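Diacylglycerol lipase (Aspergillus oryzae, PDB 5XK2) probably hydrolyses the ester bonds of mono- and diacylglycerols, as a class 3 lipase of the alpha/beta-hydrolase fold, here in a closed conformation. Local coordinates at residues K19-Y24 / I174-A179; I147-H152 / A157-A162; T233-N238 / W270-A275. All blocks are in the same frame, centred on the assembly; numbering follows the deposited sequence.

Contact 1. Residues K19-Y24 / I174-A179; sequences KFWVQY and ILYAYA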
loop_
_atom_site.group_PDB
_atom_site.type_symbol
_atom_site.label_atom_id
_atom_site.label_comp_id
_atom_site.label_asym_id
_atom_site.label_seq_id
_atom_site.Cartn_x
_atom_site.Cartn_y
_atom_site.Cartn_z
ATOM N N LYS A 19 -26.110 -4.296 -0.796
ATOM C CA LYS A 19 -25.765 -3.020 -0.163
ATOM C C LYS A 19 -25.791 -3.082 1.363
ATOM O O LYS A 19 -25.253 -2.198 2.040
ATOM C CB LYS A 19 -26.718 -1.928 -0.648
ATOM C CG LYS A 19 -26.470 -1.527 -2.093
ATOM C CD LYS A 19 -27.575 -0.603 -2.608
ATOM C CE LYS A 19 -27.263 -0.148 -4.033
ATOM N NZ LYS A 19 -28.310 0.805 -4.523
ATOM N N PHE A 20 -26.482 -4.079 1.912
ATOM C CA PHE A 20 -26.531 -4.234 3.356
ATOM C C PHE A 20 -25.318 -4.962 3.952
ATOM O O PHE A 20 -24.666 -4.448 4.864
ATOM C CB PHE A 20 -27.815 -4.975 3.741
ATOM C CG PHE A 20 -27.940 -5.247 5.212
ATOM C CD1 PHE A 20 -28.114 -4.205 6.102
ATOM C CD2 PHE A 20 -27.884 -6.549 5.699
ATOM C CE1 PHE A 20 -28.243 -4.435 7.468
ATOM C CE2 PHE A 20 -28.010 -6.789 7.061
ATOM C CZ PHE A 20 -28.178 -5.741 7.946
ATOM N N TRP A 21 -24.972 -6.142 3.433
ATOM C CA TRP A 21 -23.962 -6.941 4.126
ATOM C C TRP A 21 -22.586 -6.290 4.057
ATOM O O TRP A 21 -21.743 -6.538 4.930
ATOM C CB TRP A 21 -23.916 -8.395 3.579
ATOM C CG TRP A 21 -25.242 -9.071 3.781
ATOM C CD1 TRP A 21 -26.183 -9.313 2.838
ATOM C CD2 TRP A 21 -25.802 -9.500 5.032
ATOM N NE1 TRP A 21 -27.298 -9.905 3.412
ATOM C CE2 TRP A 21 -27.087 -10.010 4.763
ATOM C CE3 TRP A 21 -25.339 -9.492 6.356
ATOM C CZ2 TRP A 21 -27.909 -10.535 5.759
ATOM C CZ3 TRP A 21 -26.160 -10.013 7.347
ATOM C CH2 TRP A 21 -27.436 -10.519 7.042
ATOM N N VAL A 22 -22.368 -5.427 3.066
ATOM C CA VAL A 22 -21.074 -4.749 2.971
ATOM C C VAL A 22 -20.845 -3.850 4.201
ATOM O O VAL A 22 -19.708 -3.563 4.559
ATOM C CB VAL A 22 -20.954 -3.924 1.660
ATOM C CG1 VAL A 22 -21.933 -2.748 1.641
ATOM C CG2 VAL A 22 -19.499 -3.475 1.426
ATOM N N GLN A 23 -21.919 -3.438 4.862
ATOM C CA GLN A 23 -21.775 -2.621 6.064
ATOM C C GLN A 23 -21.176 -3.410 7.229
ATOM O O GLN A 23 -20.540 -2.833 8.120
ATOM C CB GLN A 23 -23.125 -2.022 6.463
ATOM C CG GLN A 23 -23.649 -1.001 5.455
ATOM C CD GLN A 23 -25.020 -0.520 5.821
ATOM O OE1 GLN A 23 -25.259 -0.155 6.966
ATOM N NE2 GLN A 23 -25.948 -0.559 4.865
ATOM N N TYR A 24 -21.365 -4.733 7.242
ATOM C CA TYR A 24 -20.660 -5.540 8.233
ATOM C C TYR A 24 -19.171 -5.615 7.922
ATOM O O TYR A 24 -18.345 -5.586 8.829
ATOM C CB TYR A 24 -21.253 -6.955 8.326
ATOM C CG TYR A 24 -22.550 -7.006 9.095
ATOM C CD1 TYR A 24 -22.551 -7.002 10.489
ATOM C CD2 TYR A 24 -23.774 -7.057 8.431
ATOM C CE1 TYR A 24 -23.729 -7.048 11.198
ATOM C CE2 TYR A 24 -24.970 -7.097 9.133
ATOM C CZ TYR A 24 -24.941 -7.099 10.516
ATOM O OH TYR A 24 -26.106 -7.139 11.248
ATOM N N ILE A 174 -23.319 -18.364 4.050
ATOM C CA ILE A 174 -23.569 -17.517 2.893
ATOM C C ILE A 174 -22.404 -16.542 2.802
ATOM O O ILE A 174 -22.115 -15.819 3.775
ATOM C CB ILE A 174 -24.880 -16.707 3.029
ATOM C CG1 ILE A 174 -26.052 -17.563 3.536
ATOM C CG2 ILE A 174 -25.202 -15.983 1.717
ATOM C CD1 ILE A 174 -26.375 -18.748 2.660
ATOM N N LEU A 175 -21.740 -16.508 1.654
ATOM C CA LEU A 175 -20.503 -15.729 1.526
ATOM C C LEU A 175 -20.722 -14.404 0.818
ATOM O O LEU A 175 -21.208 -14.385 -0.306
ATOM C CB LEU A 175 -19.460 -16.546 0.752
ATOM C CG LEU A 175 -18.168 -15.809 0.369
ATOM C CD1 LEU A 175 -17.350 -15.361 1.611
ATOM C CD2 LEU A 175 -17.301 -16.693 -0.557
ATOM N N TYR A 176 -20.361 -13.297 1.464
ATOM C CA TYR A 176 -20.287 -12.018 0.756
ATOM C C TYR A 176 -18.842 -11.568 0.769
ATOM O O TYR A 176 -18.312 -11.182 1.814
ATOM C CB TYR A 176 -21.207 -10.954 1.386
ATOM C CG TYR A 176 -22.681 -11.307 1.325
ATOM C CD1 TYR A 176 -23.241 -12.201 2.242
ATOM C CD2 TYR A 176 -23.496 -10.797 0.326
ATOM C CE1 TYR A 176 -24.600 -12.540 2.183
ATOM C CE2 TYR A 176 -24.837 -11.135 0.252
ATOM C CZ TYR A 176 -25.383 -11.989 1.190
ATOM O OH TYR A 176 -26.716 -12.321 1.116
ATOM N N ALA A 177 -18.196 -11.639 -0.390
ATOM C CA ALA A 177 -16.768 -11.351 -0.475
ATOM C C ALA A 177 -16.544 -10.141 -1.360
ATOM O O ALA A 177 -16.409 -10.262 -2.569
ATOM C CB ALA A 177 -16.036 -12.567 -1.027
ATOM N N TYR A 178 -16.402 -8.984 -0.734
ATOM C CA TYR A 178 -16.332 -7.735 -1.497
ATOM C C TYR A 178 -14.882 -7.441 -1.816
ATOM O O TYR A 178 -14.089 -7.296 -0.905
ATOM C CB TYR A 178 -16.943 -6.585 -0.688
ATOM C CG TYR A 178 -18.413 -6.764 -0.379
ATOM C CD1 TYR A 178 -19.385 -6.317 -1.280
ATOM C CD2 TYR A 178 -18.833 -7.370 0.812
ATOM C CE1 TYR A 178 -20.750 -6.482 -1.017
ATOM C CE2 TYR A 178 -20.187 -7.525 1.093
ATOM C CZ TYR A 178 -21.139 -7.088 0.173
ATOM O OH TYR A 178 -22.481 -7.251 0.467
ATOM N N ALA A 179 -14.539 -7.355 -3.101
ATOM C CA ALA A 179 -13.188 -6.954 -3.520
ATOM C C ALA A 179 -12.139 -7.991 -3.149
ATOM O O ALA A 179 -11.010 -7.650 -2.824
ATOM C CB ALA A 179 -12.796 -5.585 -2.902
#

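Contact 2. Residues I147-H152 / A157-A162; sequences IVVVGH and AIASLA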
loop_
_atom_site.group_PDB
_atom_site.type_symbol
_atom_site.label_atom_id
_atom_site.label_comp_id
_atom_site.label_asym_id
_atom_site.label_seq_id
_atom_site.Cartn_x
_atom_site.Cartn_y
_atom_site.Cartn_z
ATOM N N ILE A 147 -26.310 -18.085 8.576
ATOM C CA ILE A 147 -24.918 -17.834 8.929
ATOM C C ILE A 147 -24.269 -17.098 7.765
ATOM O O ILE A 147 -24.145 -17.649 6.674
ATOM C CB ILE A 147 -24.160 -19.124 9.238
ATOM C CG1 ILE A 147 -24.743 -19.784 10.500
ATOM C CG2 ILE A 147 -22.686 -18.830 9.462
ATOM C CD1 ILE A 147 -24.112 -21.120 10.830
ATOM N N VAL A 148 -23.883 -15.843 8.001
ATOM C CA VAL A 148 -23.313 -14.995 6.955
ATOM C C VAL A 148 -21.840 -14.753 7.226
ATOM O O VAL A 148 -21.472 -14.345 8.340
ATOM C CB VAL A 148 -24.024 -13.624 6.870
ATOM C CG1 VAL A 148 -23.294 -12.699 5.879
ATOM C CG2 VAL A 148 -25.492 -13.784 6.486
ATOM N N VAL A 149 -21.010 -15.009 6.224
ATOM C CA VAL A 149 -19.559 -14.848 6.337
ATOM C C VAL A 149 -19.158 -13.765 5.343
ATOM O O VAL A 149 -19.426 -13.880 4.154
ATOM C CB VAL A 149 -18.811 -16.161 6.054
ATOM C CG1 VAL A 149 -17.308 -15.957 6.167
ATOM C CG2 VAL A 149 -19.278 -17.252 7.055
ATOM N N VAL A 150 -18.546 -12.699 5.849
ATOM C CA VAL A 150 -18.417 -11.484 5.055
ATOM C C VAL A 150 -17.071 -10.822 5.296
ATOM O O VAL A 150 -16.497 -10.904 6.385
ATOM C CB VAL A 150 -19.577 -10.499 5.392
ATOM C CG1 VAL A 150 -19.573 -10.132 6.860
ATOM C CG2 VAL A 150 -19.544 -9.233 4.510
ATOM N N GLY A 151 -16.549 -10.182 4.263
ATOM C CA GLY A 151 -15.378 -9.346 4.421
ATOM C C GLY A 151 -15.188 -8.469 3.192
ATOM O O GLY A 151 -15.849 -8.677 2.165
ATOM N N HIS A 152 -14.273 -7.506 3.303
ATOM C CA HIS A 152 -13.872 -6.667 2.181
ATOM C C HIS A 152 -12.360 -6.790 2.016
ATOM O O HIS A 152 -11.653 -6.990 3.015
ATOM C CB HIS A 152 -14.304 -5.197 2.430
ATOM C CG HIS A 152 -13.693 -4.208 1.483
ATOM N ND1 HIS A 152 -12.631 -3.402 1.835
ATOM C CD2 HIS A 152 -13.976 -3.913 0.189
ATOM C CE1 HIS A 152 -12.289 -2.652 0.800
ATOM N NE2 HIS A 152 -13.080 -2.952 -0.214
ATOM N N ALA A 157 -10.970 -12.288 1.274
ATOM C CA ALA A 157 -10.252 -13.522 0.952
ATOM C C ALA A 157 -10.345 -14.510 2.117
ATOM O O ALA A 157 -10.635 -15.698 1.944
ATOM C CB ALA A 157 -8.806 -13.207 0.624
ATOM N N ILE A 158 -10.107 -14.013 3.320
ATOM C CA ILE A 158 -10.215 -14.875 4.498
ATOM C C ILE A 158 -11.631 -15.402 4.601
ATOM O O ILE A 158 -11.837 -16.596 4.827
ATOM C CB ILE A 158 -9.803 -14.116 5.784
ATOM C CG1 ILE A 158 -8.333 -13.691 5.666
ATOM C CG2 ILE A 158 -10.027 -14.993 7.024
ATOM C CD1 ILE A 158 -7.891 -12.661 6.711
ATOM N N ALA A 159 -12.612 -14.527 4.377
ATOM C CA ALA A 159 -14.002 -14.955 4.431
ATOM C C ALA A 159 -14.291 -16.072 3.437
ATOM O O ALA A 159 -15.058 -16.980 3.750
ATOM C CB ALA A 159 -14.935 -13.772 4.168
ATOM N N SER A 160 -13.711 -15.979 2.236
ATOM C CA SER A 160 -13.934 -16.989 1.190
ATOM C C SER A 160 -13.533 -18.392 1.674
ATOM O O SER A 160 -14.291 -19.362 1.513
ATOM C CB SER A 160 -13.142 -16.640 -0.080
ATOM O OG SER A 160 -13.613 -15.419 -0.628
ATOM N N LEU A 161 -12.345 -18.477 2.268
ATOM C CA LEU A 161 -11.855 -19.768 2.744
ATOM C C LEU A 161 -12.599 -20.212 4.006
ATOM O O LEU A 161 -12.861 -21.395 4.181
ATOM C CB LEU A 161 -10.355 -19.710 3.004
ATOM C CG LEU A 161 -9.491 -19.490 1.761
ATOM C CD1 LEU A 161 -8.041 -19.290 2.185
ATOM C CD2 LEU A 161 -9.601 -20.683 0.784
ATOM N N ALA A 162 -12.936 -19.272 4.887
ATOM C CA ALA A 162 -13.726 -19.609 6.072
ATOM C C ALA A 162 -15.081 -20.195 5.683
ATOM O O ALA A 162 -15.507 -21.203 6.238
ATOM C CB ALA A 162 -13.926 -18.374 6.967
#

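Contact 3. Residues T233-N238 / W270-A275; sequences TTVTDN and WYFIHA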
loop_
_atom_site.group_PDB
_atom_site.type_symbol
_atom_site.label_atom_id
_atom_site.label_comp_id
_atom_site.label_asym_id
_atom_site.label_seq_id
_atom_site.Cartn_x
_atom_site.Cartn_y
_atom_site.Cartn_z
ATOM N N THR A 233 -21.037 6.696 -5.810
ATOM C CA THR A 233 -22.338 6.933 -6.409
ATOM C C THR A 233 -23.264 5.782 -6.052
ATOM O O THR A 233 -22.809 4.709 -5.694
ATOM C CB THR A 233 -22.284 7.064 -7.961
ATOM O OG1 THR A 233 -21.921 5.802 -8.546
ATOM C CG2 THR A 233 -21.306 8.159 -8.387
ATOM N N THR A 234 -24.561 6.016 -6.189
ATOM C CA THR A 234 -25.546 4.969 -5.927
ATOM C C THR A 234 -25.497 3.945 -7.051
ATOM O O THR A 234 -25.647 4.294 -8.210
ATOM C CB THR A 234 -26.962 5.558 -5.819
ATOM O OG1 THR A 234 -27.019 6.441 -4.690
ATOM C CG2 THR A 234 -28.009 4.437 -5.658
ATOM N N VAL A 235 -25.281 2.680 -6.698
ATOM C CA VAL A 235 -25.214 1.605 -7.680
ATOM C C VAL A 235 -26.623 1.162 -8.044
ATOM O O VAL A 235 -27.432 0.935 -7.153
ATOM C CB VAL A 235 -24.407 0.391 -7.120
ATOM C CG1 VAL A 235 -24.352 -0.750 -8.126
ATOM C CG2 VAL A 235 -22.982 0.830 -6.726
ATOM N N THR A 236 -26.875 0.972 -9.334
ATOM C CA THR A 236 -28.172 0.511 -9.857
ATOM C C THR A 236 -28.027 -0.897 -10.424
ATOM O O THR A 236 -26.913 -1.389 -10.579
ATOM C CB THR A 236 -28.702 1.414 -10.992
ATOM O OG1 THR A 236 -27.946 1.161 -12.187
ATOM C CG2 THR A 236 -28.584 2.871 -10.611
ATOM N N ASP A 237 -29.153 -1.577 -10.673
ATOM C CA ASP A 237 -29.099 -2.942 -11.217
ATOM C C ASP A 237 -28.360 -3.001 -12.551
ATOM O O ASP A 237 -27.695 -3.992 -12.870
ATOM C CB ASP A 237 -30.512 -3.504 -11.387
ATOM C CG ASP A 237 -31.112 -3.979 -10.077
ATOM O OD1 ASP A 237 -30.516 -4.874 -9.434
ATOM O OD2 ASP A 237 -32.177 -3.454 -9.688
ATOM N N ASN A 238 -28.450 -1.924 -13.318
ATOM C CA ASN A 238 -27.746 -1.833 -14.597
ATOM C C ASN A 238 -26.235 -1.745 -14.451
ATOM O O ASN A 238 -25.508 -1.797 -15.447
ATOM C CB ASN A 238 -28.209 -0.601 -15.380
ATOM C CG ASN A 238 -29.513 -0.820 -16.082
ATOM O OD1 ASN A 238 -29.915 -1.954 -16.333
ATOM N ND2 ASN A 238 -30.203 0.271 -16.387
ATOM N N TRP A 270 -14.384 1.502 -2.971
ATOM C CA TRP A 270 -15.786 1.849 -3.187
ATOM C C TRP A 270 -16.554 0.624 -3.681
ATOM O O TRP A 270 -16.601 0.367 -4.883
ATOM C CB TRP A 270 -15.889 2.989 -4.227
ATOM C CG TRP A 270 -15.240 4.256 -3.765
ATOM C CD1 TRP A 270 -14.000 4.714 -4.097
ATOM C CD2 TRP A 270 -15.796 5.225 -2.852
ATOM N NE1 TRP A 270 -13.745 5.913 -3.447
ATOM C CE2 TRP A 270 -14.830 6.238 -2.681
ATOM C CE3 TRP A 270 -17.004 5.317 -2.160
ATOM C CZ2 TRP A 270 -15.045 7.341 -1.843
ATOM C CZ3 TRP A 270 -17.219 6.434 -1.338
ATOM C CH2 TRP A 270 -16.242 7.418 -1.191
ATOM N N TYR A 271 -17.193 -0.081 -2.745
ATOM C CA TYR A 271 -18.043 -1.229 -3.068
ATOM C C TYR A 271 -19.370 -0.922 -2.411
ATOM O O TYR A 271 -19.599 -1.255 -1.256
ATOM C CB TYR A 271 -17.402 -2.528 -2.527
ATOM C CG TYR A 271 -16.365 -3.101 -3.462
ATOM C CD1 TYR A 271 -15.115 -2.488 -3.627
ATOM C CD2 TYR A 271 -16.645 -4.233 -4.214
ATOM C CE1 TYR A 271 -14.167 -3.013 -4.521
ATOM C CE2 TYR A 271 -15.703 -4.770 -5.099
ATOM C CZ TYR A 271 -14.478 -4.149 -5.255
ATOM O OH TYR A 271 -13.567 -4.684 -6.137
ATOM N N PHE A 272 -20.241 -0.317 -3.203
ATOM C CA PHE A 272 -21.516 0.293 -2.799
ATOM C C PHE A 272 -21.395 1.430 -1.806
ATOM O O PHE A 272 -21.980 2.481 -2.029
ATOM C CB PHE A 272 -22.440 -0.756 -2.185
ATOM C CG PHE A 272 -22.689 -1.918 -3.081
ATOM C CD1 PHE A 272 -23.549 -1.788 -4.170
ATOM C CD2 PHE A 272 -22.045 -3.130 -2.870
ATOM C CE1 PHE A 272 -23.776 -2.868 -5.044
ATOM C CE2 PHE A 272 -22.266 -4.210 -3.737
ATOM C CZ PHE A 272 -23.131 -4.075 -4.819
ATOM N N ILE A 273 -20.465 1.302 -0.862
ATOM C CA ILE A 273 -20.234 2.298 0.174
ATOM C C ILE A 273 -18.737 2.514 0.219
ATOM O O ILE A 273 -17.995 1.784 -0.439
ATOM C CB ILE A 273 -20.723 1.834 1.583
ATOM C CG1 ILE A 273 -19.941 0.601 2.040
ATOM C CG2 ILE A 273 -22.226 1.572 1.584
ATOM C CD1 ILE A 273 -20.185 0.178 3.526
ATOM N N HIS A 274 -18.278 3.430 1.068
ATOM C CA HIS A 274 -16.841 3.598 1.233
ATOM C C HIS A 274 -16.442 2.565 2.272
ATOM O O HIS A 274 -16.561 2.791 3.471
ATOM C CB HIS A 274 -16.546 5.034 1.700
ATOM C CG HIS A 274 -15.094 5.388 1.717
ATOM N ND1 HIS A 274 -14.642 6.646 2.075
ATOM C CD2 HIS A 274 -13.992 4.667 1.398
ATOM C CE1 HIS A 274 -13.322 6.671 2.001
ATOM N NE2 HIS A 274 -12.904 5.486 1.590
ATOM N N ALA A 275 -15.900 1.442 1.793
ATOM C CA ALA A 275 -15.891 0.223 2.598
ATOM C C ALA A 275 -14.915 0.264 3.759
ATOM O O ALA A 275 -15.166 -0.322 4.809
ATOM C CB ALA A 275 -15.580 -0.989 1.697
HETATM O O HOH W 1 -22.639 5.143 -2.275
HETATM O O HOH W 2 -24.583 2.121 -3.701
#

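Contact 1. Residues K19-Y24 / I174-A179
The pyrrole ring of W21 overlaps one face of the Y176 phenol in an offset stack, the centroids 4.1 Å apart and the planes tilted by 29°. W21 CD1 comes closest, 3.2 Å from Y176 CZ, and W21 CB adds a CH-pi contact over the same face. F20 covers the other side of the indole with its CD2, so W21 is sandwiched between its own helix and the strand. The polar ends do not pair: W21 NE1 bonds to D17 OD1 and Y176 OH to D17 OD2, so D17 braces the two stacked rings there. Segment 19-24 of helix 14-27 crosses segment 174-178 of strand 173-178 at -77°, laid over the central sheet of the alpha/beta-hydrolase fold. Tyrosines two residues apart on the strand both face this helix. V22 rests on the second of them, its CB over the face and 3.7 Å from the Y178 ring centroid. With V22 CG1 wedged between the backbone N and carbonyl carbon (chi1 66°), CG2 is left anti to the N and lies 3.9 Å from Y178 CG. This compact branched side chain fits against the ring face; the Y178 hydroxyl bonds to F18 O on the preceding turn.

Contact 2. Residues I147-H152 / A157-A162
V149 and A159 meet where the strand and helix of a beta-alpha-beta unit pack side by side, running nearly antiparallel, with strand 146-152 leading into helix 154-168 and on to strand 173-178. The turn between the first two matches the nucleophile elbow of the alpha/beta hydrolases, with G151 as the first glycine of its GxSxG pattern and S153 as the probable nucleophile. The apolar contacts rest largely on one methyl. V149 points toward the helix, and its CG1, anti to the backbone N (chi1 179°), lies 3.8 Å from A159 CB and 4.2 Å from A162 CB. The two alanines are one turn apart on the same side of the helix, and methyls this short let it come up to the strand, the axes of the two segments 6.9 Å apart and their directions at 157°. Contacts between side chain and backbone make up the rest. A159 CB nestles against the strand itself, 3.8 Å from V150 C; the next residue, G151, puts no side chain in the way. V150 turns its own side chain to the far side of the sheet, and H152 also points away, its ring nitrogens bonded to Y29 OH and H268 O. V149 CG1 also touches the helix backbone, 3.5 Å from A159 O, and A159 CB lies 3.9 Å from G151 N of the strand.

Contact 3. Residues T233-N238 / W270-A275
F272 reaches V235 from the loop 270-275, the two side chains crossing at about a right angle. The loop begins with W270, whose indole has H274 folded back over one face, H274 CG lying 3.7 Å above the plane. Y271 turns away from 233-238: its hydroxyl bonds to D206, the probable acid of a Ser-His-Asp triad with S153 and H268. Y271 also supports F272 through the backbone. I273 N bonds to Y271 O at 2.7 Å, forming a classic gamma turn with F272 at its apex (phi 61°, psi -38°), and a return bond from Y271 N to I273 O, 3.1 Å, tightens it. The turn thrusts the phenylalanine out of a loop that follows the probable catalytic histidine, toward the connection between the last two strands of the central sheet. There V235, with CG1 anti to its backbone N (chi1 179°), offers both methyls to the CD1-CE1 bond of the ring: CG2 is 3.7 Å from F272 CD1, and CG1 is 3.8 Å from F272 CE1. Valine suits the site, being broad and apolar, while I227 and K19 also touch the F272 side chain. The carbonyl of F272 is joined to the other loop by water. One water donates to F272 O at 2.8 Å and, weakly, to T233 O; a second donates to F272 O at 3.1 Å and accepts from V235 N, also at 3.1 Å. I273 points away from 233-238, and its side chain touches A26 of helix 14-27. A275 bonds through its backbone to V269.

Overall arrangement
Starting from the N terminus, helix 14-27 supplies the first half of contact 1, and the chain closes that long loop about 150 residues later on strand 173-178. Contact 2 is nested inside it: strand 146-152 and helix 154-168 meet just before the chain enters strand 173-178, which lies beside strand 146-152 in the sheet. Helices 14-27 and 154-168 cover opposite faces of that sheet, since alternate residues of strand 173-178 meet the two helices. Contact 3 comes afterwards, in series, joining the loop between strands 224-227 and 240-243 to the C-terminal loop. K19 ties it to contact 1, with NZ bonded to V235 O, while H152 of contact 2 packs on A275 and Y271.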